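Local atomic coordinates of MgGH51 (Meripilus giganteus, PDB entry 6ZPV), a protein that hydrolyses terminal alpha-L-arabinofuranosyl residues, probably releasing arabinose from arabinose-substituted plant cell-wall polysaccharides, as a fungal glycoside hydrolase of family GH51. Residues Phe22-Tyr34 with Trp261-Tyr274. Sequence-based numbering, arbitrary orientation.
Sequences FEDINHSGDGGLY and WGYVNTDGLGLLEY
Tyr263 turns its CG between its own backbone N and carbonyl carbon (chi1 58°), while the His27 CG lies anti to its carbonyl carbon (chi1 -80°); these torsions lay the two rings face to face, centroids 3.8 Å apart and planes 20° from parallel. The imidazole is fixed in rotation because ND1 donates to Asp30 O. A tyrosine suits this place because its hydroxyl reaches past the stack, donating a hydrogen bond to Asp24 OD1 at 2.7 Å and accepting a bent one from His27 N. Gly29 N grips Asp24 OD1 from the opposite face of the carboxylate, and Asp30 N donates to Asp24 OD2. Without that hydroxyl, a phenylalanine here would probably leave Asp24 OD1 with just the Gly29 N bond of these two and deprive His27 N of this acceptor. The paired oxygens of Asp30 match Thr266, OD1 receiving OG1 at 2.7 Å and OD2 the backbone N at 2.8 Å; the same OG1 closes an ST turn with Gly268 N. A side chain at Gly268 would run into Tyr34 OH, which bonds to Asn207 and Arg41. Trp261 offers a broad face to Ile25 CD1 (CH-pi) and, at its edge, NE1, which donates a nearly straight bond to Glu23 OE1 (2.9 Å) from above the carboxylate plane; Asn232 N also binds this oxygen. The contact thus joins the segment after strand 20-21, including helix 29-33, to the connection from strand 224-227 to helix 271-281, adjacent strands of the (beta/alpha)8 barrel characteristic of GH51 catalytic domains.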
# COMPACT_ATOMS: atom_id res chain seq x y z
N PHE A 22 -4.30 -0.12 1.79
CA PHE A 22 -2.89 -0.07 2.15
C PHE A 22 -2.71 -0.06 3.67
O PHE A 22 -3.29 0.74 4.40
CB PHE A 22 -2.23 1.19 1.54
CG PHE A 22 -0.72 1.18 1.75
CD1 PHE A 22 -0.14 1.72 2.88
CD2 PHE A 22 0.12 0.60 0.82
CE1 PHE A 22 1.24 1.66 3.07
CE2 PHE A 22 1.50 0.52 1.01
CZ PHE A 22 2.05 1.08 2.14
N GLU A 23 -1.75 -0.88 4.10
CA GLU A 23 -1.04 -0.70 5.35
C GLU A 23 0.39 -1.13 5.06
O GLU A 23 0.61 -1.85 4.08
CB GLU A 23 -1.65 -1.57 6.46
CG GLU A 23 -1.35 -3.06 6.29
CD GLU A 23 -2.07 -3.92 7.34
OE1 GLU A 23 -1.83 -3.72 8.56
OE2 GLU A 23 -2.86 -4.78 6.90
N ASP A 24 1.33 -0.82 5.95
CA ASP A 24 2.71 -1.32 5.81
C ASP A 24 2.71 -2.77 6.32
O ASP A 24 2.66 -3.03 7.55
CB ASP A 24 3.70 -0.43 6.57
CG ASP A 24 5.08 -0.55 6.01
OD1 ASP A 24 5.45 -1.63 5.47
OD2 ASP A 24 5.85 0.49 6.07
N ILE A 25 2.69 -3.72 5.39
CA ILE A 25 2.72 -5.16 5.64
C ILE A 25 3.59 -5.73 4.52
O ILE A 25 3.59 -5.21 3.39
CB ILE A 25 1.30 -5.77 5.62
CG1 ILE A 25 1.28 -7.27 5.98
CG2 ILE A 25 0.58 -5.51 4.32
CD1 ILE A 25 -0.11 -7.86 6.09
N ASN A 26 4.34 -6.79 4.78
CA ASN A 26 5.20 -7.36 3.75
C ASN A 26 6.19 -6.31 3.19
O ASN A 26 6.59 -6.35 2.02
CB ASN A 26 4.43 -7.96 2.57
CG ASN A 26 3.29 -8.86 2.92
OD1 ASN A 26 3.43 -9.74 3.78
ND2 ASN A 26 2.16 -8.69 2.21
N HIS A 27 6.59 -5.35 4.04
CA HIS A 27 7.46 -4.25 3.58
C HIS A 27 6.87 -3.57 2.33
O HIS A 27 7.57 -3.16 1.43
CB HIS A 27 8.89 -4.75 3.36
CG HIS A 27 9.64 -4.85 4.64
ND1 HIS A 27 10.16 -3.76 5.29
CD2 HIS A 27 9.85 -5.90 5.45
CE1 HIS A 27 10.70 -4.15 6.42
NE2 HIS A 27 10.53 -5.46 6.52
N SER A 28 5.58 -3.32 2.41
CA SER A 28 4.83 -2.52 1.40
C SER A 28 5.10 -1.03 1.51
O SER A 28 4.89 -0.32 0.50
CB SER A 28 3.36 -2.75 1.51
OG SER A 28 2.93 -2.32 2.79
N GLY A 29 5.49 -0.55 2.68
CA GLY A 29 5.80 0.89 2.87
C GLY A 29 7.31 1.03 2.88
O GLY A 29 7.93 1.24 1.83
N ASP A 30 7.90 0.87 4.06
CA ASP A 30 9.35 0.74 4.15
C ASP A 30 9.83 -0.48 3.38
O ASP A 30 9.40 -1.61 3.75
CB ASP A 30 9.77 0.66 5.61
CG ASP A 30 9.63 1.95 6.36
OD1 ASP A 30 10.00 3.01 5.91
OD2 ASP A 30 9.05 1.92 7.42
N GLY A 31 10.67 -0.30 2.38
CA GLY A 31 11.06 -1.37 1.52
C GLY A 31 10.22 -1.59 0.27
O GLY A 31 10.56 -2.45 -0.56
N GLY A 32 9.17 -0.79 0.14
CA GLY A 32 8.17 -0.99 -0.93
C GLY A 32 7.82 0.29 -1.62
O GLY A 32 8.61 0.87 -2.39
N LEU A 33 6.60 0.77 -1.38
CA LEU A 33 6.12 2.02 -2.04
C LEU A 33 7.00 3.22 -1.67
O LEU A 33 7.17 4.11 -2.49
CB LEU A 33 4.65 2.21 -1.69
CG LEU A 33 3.98 3.44 -2.29
CD1 LEU A 33 3.91 3.35 -3.80
CD2 LEU A 33 2.57 3.55 -1.72
N TYR A 34 7.47 3.29 -0.43
CA TYR A 34 8.35 4.39 -0.01
C TYR A 34 9.73 4.19 -0.62
O TYR A 34 10.30 3.12 -0.48
CB TYR A 34 8.37 4.46 1.51
CG TYR A 34 9.17 5.59 2.12
CD1 TYR A 34 9.05 6.90 1.67
CD2 TYR A 34 10.02 5.33 3.18
CE1 TYR A 34 9.77 7.91 2.28
CE2 TYR A 34 10.73 6.37 3.78
CZ TYR A 34 10.63 7.66 3.33
OH TYR A 34 11.36 8.65 3.97
N TRP A 261 3.53 -6.11 12.14
CA TRP A 261 3.97 -7.16 11.20
C TRP A 261 5.43 -7.55 11.40
O TRP A 261 6.03 -8.13 10.50
CB TRP A 261 3.61 -6.75 9.75
CG TRP A 261 2.13 -6.60 9.58
CD1 TRP A 261 1.43 -5.46 9.46
CD2 TRP A 261 1.16 -7.68 9.62
NE1 TRP A 261 0.10 -5.73 9.39
CE2 TRP A 261 -0.10 -7.08 9.49
CE3 TRP A 261 1.25 -9.07 9.71
CZ2 TRP A 261 -1.28 -7.82 9.44
CZ3 TRP A 261 0.08 -9.81 9.66
CH2 TRP A 261 -1.18 -9.18 9.53
N GLY A 262 5.96 -7.28 12.60
CA GLY A 262 7.27 -7.78 13.01
C GLY A 262 8.42 -6.86 12.76
O GLY A 262 9.54 -7.20 13.11
N TYR A 263 8.20 -5.68 12.18
CA TYR A 263 9.31 -4.77 11.84
C TYR A 263 9.01 -3.33 12.23
O TYR A 263 7.87 -2.87 12.35
CB TYR A 263 9.71 -4.91 10.36
CG TYR A 263 8.62 -4.66 9.35
CD1 TYR A 263 8.38 -3.39 8.84
CD2 TYR A 263 7.85 -5.68 8.86
CE1 TYR A 263 7.40 -3.15 7.88
CE2 TYR A 263 6.84 -5.49 7.94
CZ TYR A 263 6.61 -4.22 7.45
OH TYR A 263 5.64 -4.07 6.49
N VAL A 264 10.11 -2.60 12.38
CA VAL A 264 10.05 -1.15 12.61
C VAL A 264 9.57 -0.42 11.37
O VAL A 264 10.08 -0.67 10.27
CB VAL A 264 11.42 -0.62 13.08
CG1 VAL A 264 11.42 0.87 13.20
CG2 VAL A 264 11.82 -1.28 14.38
N ASN A 265 8.64 0.51 11.57
CA ASN A 265 8.28 1.49 10.56
C ASN A 265 9.05 2.78 10.84
O ASN A 265 9.03 3.30 11.94
CB ASN A 265 6.79 1.78 10.59
CG ASN A 265 5.84 0.72 10.14
OD1 ASN A 265 4.70 1.06 9.77
ND2 ASN A 265 6.21 -0.56 10.18
N THR A 266 9.67 3.32 9.78
CA THR A 266 10.37 4.61 9.91
C THR A 266 9.38 5.78 10.06
O THR A 266 9.80 6.83 10.57
CB THR A 266 11.24 4.89 8.70
OG1 THR A 266 10.45 5.12 7.51
CG2 THR A 266 12.30 3.83 8.45
N ASP A 267 8.16 5.61 9.55
CA ASP A 267 7.19 6.70 9.37
C ASP A 267 7.70 7.73 8.37
O ASP A 267 7.12 8.84 8.31
CB ASP A 267 6.69 7.25 10.70
CG ASP A 267 5.65 6.36 11.38
OD1 ASP A 267 4.99 5.58 10.65
OD2 ASP A 267 5.48 6.51 12.61
N GLY A 268 8.70 7.38 7.55
CA GLY A 268 9.05 8.21 6.41
C GLY A 268 7.93 8.30 5.40
O GLY A 268 7.81 9.32 4.72
N LEU A 269 7.17 7.22 5.27
CA LEU A 269 5.92 7.23 4.52
C LEU A 269 4.86 7.74 5.50
O LEU A 269 4.30 6.96 6.28
CB LEU A 269 5.58 5.86 4.00
CG LEU A 269 4.25 5.74 3.24
CD1 LEU A 269 4.20 6.66 2.08
CD2 LEU A 269 4.02 4.29 2.82
N GLY A 270 4.68 9.05 5.52
CA GLY A 270 3.81 9.70 6.48
C GLY A 270 2.63 10.40 5.85
O GLY A 270 2.39 10.30 4.63
N LEU A 271 1.83 11.07 6.68
CA LEU A 271 0.52 11.57 6.20
C LEU A 271 0.69 12.45 4.96
O LEU A 271 -0.14 12.33 4.04
CB LEU A 271 -0.21 12.25 7.35
CG LEU A 271 -1.62 12.76 7.05
CD1 LEU A 271 -2.52 11.69 6.42
CD2 LEU A 271 -2.29 13.27 8.31
N LEU A 272 1.66 13.39 4.94
CA LEU A 272 1.73 14.26 3.76
C LEU A 272 2.17 13.48 2.53
O LEU A 272 1.74 13.83 1.41
CB LEU A 272 2.63 15.46 4.01
CG LEU A 272 2.56 16.56 2.98
CD1 LEU A 272 1.17 17.16 2.82
CD2 LEU A 272 3.53 17.68 3.34
N GLU A 273 3.06 12.50 2.66
CA GLU A 273 3.48 11.69 1.50
C GLU A 273 2.29 10.91 0.93
O GLU A 273 2.12 10.83 -0.30
CB GLU A 273 4.64 10.79 1.84
CG GLU A 273 5.95 11.52 2.19
CD GLU A 273 6.06 12.11 3.57
OE1 GLU A 273 5.31 11.61 4.46
OE2 GLU A 273 6.89 13.00 3.79
N TYR A 274 1.46 10.35 1.81
CA TYR A 274 0.22 9.70 1.35
C TYR A 274 -0.64 10.69 0.55
O TYR A 274 -1.07 10.39 -0.56
CB TYR A 274 -0.56 9.12 2.55
CG TYR A 274 -0.06 7.86 3.18
CD1 TYR A 274 -0.14 6.66 2.49
CD2 TYR A 274 0.40 7.81 4.49
CE1 TYR A 274 0.19 5.44 3.08
CE2 TYR A 274 0.77 6.62 5.08
CZ TYR A 274 0.68 5.43 4.38
OH TYR A 274 0.96 4.20 4.94
O HOH W 1 4.25 -2.62 9.69
O HOH W 2 4.91 2.66 7.31
O HOH W 3 7.20 4.40 7.09